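Local structure of cysteine desulfurase (Fervidobacterium islandicum, 6A6E) at the interface of chains A and B. The protein catalyses the pyridoxal-5'-phosphate-dependent removal of sulfur from L-cysteine, leaving alanine and an enzyme-bound persulfide, as a SufS-type desulfurase of a thermophile. Numbering follows the deposited sequence. Chains: chain A/B, Cysteine desulfurase.

Contact 1: the interface of chains A and B. Residues chain A 36, 38, 359, 363, 369-371; chain B 62, 68-69, 71.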
loop_
_atom_site.group_PDB
_atom_site.type_symbol
_atom_site.label_atom_id
_atom_site.label_comp_id
_atom_site.label_asym_id
_atom_site.label_seq_id
_atom_site.Cartn_x
_atom_site.Cartn_y
_atom_site.Cartn_z
ATOM N N TYR A 36 14.697 14.375 17.526
ATOM C CA TYR A 36 13.463 13.758 16.965
ATOM C C TYR A 36 12.790 12.896 17.994
ATOM O O TYR A 36 13.257 11.793 18.295
ATOM C CB TYR A 36 13.752 12.969 15.690
ATOM C CG TYR A 36 12.501 12.488 14.992
ATOM C CD1 TYR A 36 11.787 13.320 14.157
ATOM C CD2 TYR A 36 11.993 11.232 15.224
ATOM C CE1 TYR A 36 10.605 12.913 13.555
ATOM C CE2 TYR A 36 10.850 10.777 14.546
ATOM C CZ TYR A 36 10.153 11.621 13.745
ATOM O OH TYR A 36 9.024 11.202 13.090
ATOM N N ASP A 38 9.220 12.260 17.865
ATOM C CA ASP A 38 7.874 11.936 17.341
ATOM C C ASP A 38 7.875 10.531 16.706
ATOM O O ASP A 38 7.189 10.253 15.721
ATOM C CB ASP A 38 7.476 12.948 16.300
ATOM C CG ASP A 38 5.974 12.919 16.003
ATOM O OD1 ASP A 38 5.196 12.437 16.891
ATOM O OD2 ASP A 38 5.620 13.427 14.909
ATOM N N SER A 359 4.459 22.262 21.470
ATOM C CA SER A 359 5.121 21.656 20.347
ATOM C C SER A 359 5.727 22.739 19.417
ATOM O O SER A 359 6.804 22.536 18.830
ATOM C CB SER A 359 4.142 20.743 19.582
ATOM O OG SER A 359 3.866 19.581 20.328
ATOM N N ASP A 363 9.832 22.936 18.824
ATOM C CA ASP A 363 10.361 22.825 17.464
ATOM C C ASP A 363 11.148 24.086 16.955
ATOM O O ASP A 363 12.272 23.986 16.453
ATOM C CB ASP A 363 9.204 22.505 16.466
ATOM C CG ASP A 363 9.637 22.619 15.000
ATOM O OD1 ASP A 363 10.507 21.871 14.495
ATOM O OD2 ASP A 363 9.096 23.487 14.315
ATOM N N ALA A 369 11.223 17.804 17.936
ATOM C CA ALA A 369 9.998 17.333 17.274
ATOM C C ALA A 369 9.150 16.544 18.222
ATOM O O ALA A 369 9.585 15.532 18.691
ATOM C CB ALA A 369 10.368 16.481 16.043
ATOM N N THR A 370 7.957 17.042 18.529
ATOM C CA THR A 370 6.958 16.364 19.334
ATOM C C THR A 370 5.624 16.538 18.657
ATOM O O THR A 370 5.520 17.216 17.627
ATOM C CB THR A 370 6.799 16.987 20.748
ATOM O OG1 THR A 370 6.345 18.336 20.635
ATOM C CG2 THR A 370 8.134 16.949 21.492
ATOM N N ARG A 371 4.586 15.911 19.202
ATOM C CA ARG A 371 3.279 16.008 18.615
ATOM C C ARG A 371 2.242 16.407 19.646
ATOM O O ARG A 371 2.223 15.899 20.755
ATOM C CB ARG A 371 2.911 14.646 18.013
ATOM C CG ARG A 371 1.624 14.574 17.196
ATOM C CD ARG A 371 1.593 13.266 16.368
ATOM N NE ARG A 371 2.509 13.356 15.257
ATOM C CZ ARG A 371 2.215 13.690 14.028
ATOM N NH1 ARG A 371 0.957 13.823 13.631
ATOM N NH2 ARG A 371 3.198 13.801 13.191
ATOM N N SER B 62 8.532 12.487 7.819
ATOM C CA SER B 62 7.773 12.335 9.024
ATOM C C SER B 62 6.345 11.987 8.651
ATOM O O SER B 62 5.975 12.008 7.493
ATOM C CB SER B 62 7.771 13.612 9.919
ATOM O OG SER B 62 8.928 13.635 10.790
ATOM N N VAL B 68 2.926 20.025 13.201
ATOM C CA VAL B 68 3.361 19.968 14.611
ATOM C C VAL B 68 4.886 20.157 14.762
ATOM O O VAL B 68 5.371 20.473 15.841
ATOM C CB VAL B 68 2.963 18.626 15.274
ATOM C CG1 VAL B 68 1.470 18.590 15.602
ATOM C CG2 VAL B 68 3.358 17.416 14.378
ATOM N N HIS B 69 5.652 19.941 13.700
ATOM C CA HIS B 69 7.080 20.213 13.728
ATOM C C HIS B 69 7.581 20.339 12.332
ATOM O O HIS B 69 6.821 20.143 11.348
ATOM C CB HIS B 69 7.817 19.172 14.597
ATOM C CG HIS B 69 7.597 17.742 14.197
ATOM N ND1 HIS B 69 8.232 17.185 13.115
ATOM C CD2 HIS B 69 6.889 16.745 14.780
ATOM C CE1 HIS B 69 7.893 15.907 13.032
ATOM N NE2 HIS B 69 7.047 15.623 14.009
ATOM N N LEU B 71 9.846 18.732 10.204
ATOM C CA LEU B 71 9.808 17.638 9.227
ATOM C C LEU B 71 8.386 17.238 8.886
ATOM O O LEU B 71 8.134 16.944 7.773
ATOM C CB LEU B 71 10.546 16.434 9.725
ATOM C CG LEU B 71 12.029 16.589 9.823
ATOM C CD1 LEU B 71 12.639 15.467 10.661
ATOM C CD2 LEU B 71 12.698 16.592 8.480
#
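In this class-V aminotransferase-fold dimer, the loop that leads into helix 70-90 of chain B sets B:His69 against chain A, where A:Ala369 of strand 368-369 covers a face of the imidazole and A:Asp38, just after strand 35-36, meets its edge. Chi1 of 56° sets the imidazole between its own backbone N and carbonyl carbon, which brings the ring over A:Ala369 and its NE2 to A:Asp38. B:His69 NE2 donates to the carboxylate A:Asp38 OD2 at 2.8 Å, 161° at the hydrogen. The oxygen lies in the plane of the imidazole, whereas the nitrogen meets it from the anti side, tilted out of the carboxylate plane; the two planes stand 87° apart. On the syn side of the same oxygen, the guanidinium of A:Arg371 comes side-on, its NH2 at 3.0 Å from A:Asp38 OD2 and its NE at 3.1 Å, so three donors from two chains share one acceptor. The guanidinium is likely to keep the carboxylate ionised and fix its rotation for the histidine. The methyl A:Ala369 CB sits 3.6 Å from the ring centroid of B:His69, while the backbone oxygen of A:Thr370 lies at the ring edge beside CD2. On one face of the guanidinium, toward its rim, rests B:Val68 CG2, 3.8 Å from A:Arg371 NH2. A:Asp363, on helix 355-366, crosses the B:His69 side chain at about a right angle, its CG 3.7 Å from B:His69 CA. A:Tyr36 OH and B:Ser62 OG are 3.3 Å apart, a weak hydrogen bond.

Contact 2: the interface of chains A and B. Residues chain A 57, 61, 63, 288, 290-291; chain B 42-43, 45, 235, 241-242.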
loop_
_atom_site.group_PDB
_atom_site.type_symbol
_atom_site.label_atom_id
_atom_site.label_comp_id
_atom_site.label_asym_id
_atom_site.label_seq_id
_atom_site.Cartn_x
_atom_site.Cartn_y
_atom_site.Cartn_z
ATOM N N TYR A 57 15.368 -1.507 -6.657
ATOM C CA TYR A 57 14.572 -0.798 -7.662
ATOM C C TYR A 57 15.307 -0.652 -8.970
ATOM O O TYR A 57 14.684 -0.701 -10.063
ATOM C CB TYR A 57 14.178 0.626 -7.185
ATOM C CG TYR A 57 12.821 0.828 -6.486
ATOM C CD1 TYR A 57 11.632 0.295 -7.011
ATOM C CD2 TYR A 57 12.710 1.629 -5.334
ATOM C CE1 TYR A 57 10.413 0.509 -6.387
ATOM C CE2 TYR A 57 11.483 1.864 -4.723
ATOM C CZ TYR A 57 10.333 1.304 -5.290
ATOM O OH TYR A 57 9.142 1.497 -4.689
ATOM N N TYR A 61 14.622 -5.494 -10.340
ATOM C CA TYR A 61 13.180 -5.217 -10.197
ATOM C C TYR A 61 12.380 -5.675 -11.397
ATOM O O TYR A 61 12.784 -5.448 -12.516
ATOM C CB TYR A 61 12.957 -3.713 -9.998
ATOM C CG TYR A 61 11.491 -3.402 -10.002
ATOM C CD1 TYR A 61 10.751 -3.551 -8.843
ATOM C CD2 TYR A 61 10.813 -3.123 -11.179
ATOM C CE1 TYR A 61 9.393 -3.335 -8.846
ATOM C CE2 TYR A 61 9.460 -2.923 -11.186
ATOM C CZ TYR A 61 8.768 -3.017 -9.999
ATOM O OH TYR A 61 7.408 -2.837 -9.943
ATOM N N ASN A 63 7.907 -7.358 -11.942
ATOM C CA ASN A 63 6.758 -7.877 -11.214
ATOM C C ASN A 63 7.029 -9.342 -10.912
ATOM O O ASN A 63 7.818 -10.005 -11.598
ATOM C CB ASN A 63 5.448 -7.678 -11.967
ATOM C CG ASN A 63 4.259 -7.513 -10.991
ATOM O OD1 ASN A 63 4.307 -8.034 -9.830
ATOM N ND2 ASN A 63 3.214 -6.793 -11.423
ATOM N N GLN A 288 1.725 -6.316 -4.880
ATOM C CA GLN A 288 1.937 -5.805 -3.565
ATOM C C GLN A 288 3.027 -4.714 -3.598
ATOM O O GLN A 288 3.585 -4.411 -4.661
ATOM C CB GLN A 288 2.312 -6.970 -2.670
ATOM C CG GLN A 288 1.176 -7.948 -2.481
ATOM C CD GLN A 288 -0.103 -7.289 -1.979
ATOM O OE1 GLN A 288 -0.129 -6.673 -0.898
ATOM N NE2 GLN A 288 -1.183 -7.391 -2.794
ATOM N N ILE A 290 6.159 -4.465 -3.480
ATOM C CA ILE A 290 7.232 -5.427 -3.618
ATOM C C ILE A 290 8.502 -4.869 -2.979
ATOM O O ILE A 290 9.137 -5.533 -2.183
ATOM C CB ILE A 290 7.533 -5.763 -5.097
ATOM C CG1 ILE A 290 6.305 -6.426 -5.779
ATOM C CG2 ILE A 290 8.720 -6.683 -5.230
ATOM C CD1 ILE A 290 6.486 -6.354 -7.283
ATOM N N THR A 291 8.861 -3.633 -3.311
ATOM C CA THR A 291 10.077 -3.106 -2.807
ATOM C C THR A 291 9.960 -2.732 -1.329
ATOM O O THR A 291 10.974 -2.716 -0.583
ATOM C CB THR A 291 10.494 -1.876 -3.647
ATOM O OG1 THR A 291 10.641 -2.297 -5.021
ATOM C CG2 THR A 291 11.784 -1.290 -3.075
ATOM N N SER B 42 5.309 -4.680 -15.242
ATOM C CA SER B 42 5.827 -3.559 -14.506
ATOM C C SER B 42 6.951 -2.914 -15.236
ATOM O O SER B 42 7.496 -3.474 -16.206
ATOM C CB SER B 42 6.243 -3.902 -13.077
ATOM O OG SER B 42 6.192 -2.728 -12.247
ATOM N N THR B 43 7.228 -1.673 -14.886
ATOM C CA THR B 43 8.203 -0.891 -15.621
ATOM C C THR B 43 9.507 -0.700 -14.829
ATOM O O THR B 43 9.530 -0.742 -13.585
ATOM C CB THR B 43 7.660 0.447 -16.099
ATOM O OG1 THR B 43 7.174 1.232 -14.996
ATOM C CG2 THR B 43 6.565 0.227 -17.108
ATOM N N LYS B 45 12.800 1.528 -13.409
ATOM C CA LYS B 45 12.839 2.771 -12.609
ATOM C C LYS B 45 14.006 3.685 -13.043
ATOM O O LYS B 45 15.103 3.220 -13.413
ATOM C CB LYS B 45 12.997 2.434 -11.112
ATOM C CG LYS B 45 12.055 1.373 -10.611
ATOM C CD LYS B 45 10.610 1.620 -11.011
ATOM C CE LYS B 45 9.725 0.463 -10.552
ATOM N NZ LYS B 45 8.432 0.495 -11.297
ATOM N N HIS B 235 3.409 1.588 -10.461
ATOM C CA HIS B 235 4.591 0.801 -10.826
ATOM C C HIS B 235 4.653 0.549 -12.307
ATOM O O HIS B 235 5.719 0.183 -12.831
ATOM C CB HIS B 235 4.660 -0.534 -10.033
ATOM C CG HIS B 235 3.582 -1.503 -10.370
ATOM N ND1 HIS B 235 3.731 -2.498 -11.313
ATOM C CD2 HIS B 235 2.338 -1.647 -9.858
ATOM C CE1 HIS B 235 2.616 -3.199 -11.386
ATOM N NE2 HIS B 235 1.756 -2.712 -10.489
ATOM N N THR B 241 6.505 0.984 -6.273
ATOM C CA THR B 241 5.460 -0.013 -5.938
ATOM C C THR B 241 4.664 0.480 -4.750
ATOM O O THR B 241 5.105 1.385 -4.034
ATOM C CB THR B 241 6.060 -1.415 -5.646
ATOM O OG1 THR B 241 7.114 -1.376 -4.667
ATOM C CG2 THR B 241 6.654 -2.001 -6.918
ATOM N N GLY B 242 3.511 -0.159 -4.521
ATOM C CA GLY B 242 2.623 0.067 -3.409
ATOM C C GLY B 242 1.761 1.295 -3.447
ATOM O O GLY B 242 1.183 1.660 -2.405
HETATM O O HOH W 1 2.742 -2.116 -6.337
HETATM O O HOH W 2 14.614 -0.834 -12.732
#
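A:Tyr61 reaches into chain B with its phenol tip, and its OH shares a 2.6 Å hydrogen bond with the hydroxyl B:Ser42 OG, which lies in the plane of the ring at its edge. Over one face of that ring, toward the rim, passes the lysine methylene B:Lys45 CE, 3.7 Å from the centroid; a bend at chi2, -49°, lays the chain across the ring. Alongside, A:Tyr57 OH accepts a hydrogen bond from the backbone N of B:Thr241 at 3.1 Å, and its ring edge CD1 packs on B:Lys45 CG. A phenylalanine in place of A:Tyr57 would probably leave the B:Thr241 amide without this acceptor and weaken the hold on that loop. B:Thr241 OG1 accepts a hydrogen bond from the backbone N of A:Thr291, near the start of helix 290-306, at 3.2 Å (160° at the hydrogen), while B:Thr241 CG2 packs against A:Tyr61 CE1. Water 1 joins A:Gln288 O to B:Gly242 N, and water 2 joins A:Tyr57 O to B:Lys45 N. In the second shell, B:Ser42 OG is fixed by B:His235 ND1 at 2.6 Å and by B:His235 O, which B:Thr43 OG1 reaches from the opposite face of the carbonyl plane. B:Lys45 NZ turns back to B:Thr43 O at 2.8 Å, which would help keep the methylene over the phenol. Because B:His235 belongs to the pyridoxal-phosphate pocket and precedes B:Lys236, the family's Schiff-base lysine, the patch likely supports one subunit's active site with side chains of the other.

Contact 1 and contact 2 lie about 31 Å apart, measured between the centres of their C-alpha atoms, in one two-fold symmetric interface, and each has a twin with the chains exchanged. They share no residue, but the segments interleave: residues 61 and 63 serve contact 2 from chain A, while residue 62 serves contact 1 from chain B, and residues 36 and 38 of contact 1 lie shortly before 42 to 45 of contact 2. Nearby sequence segments thus serve both contacts, so pairing of the subunits and the setting of the cofactor pocket are probably built from the same regions.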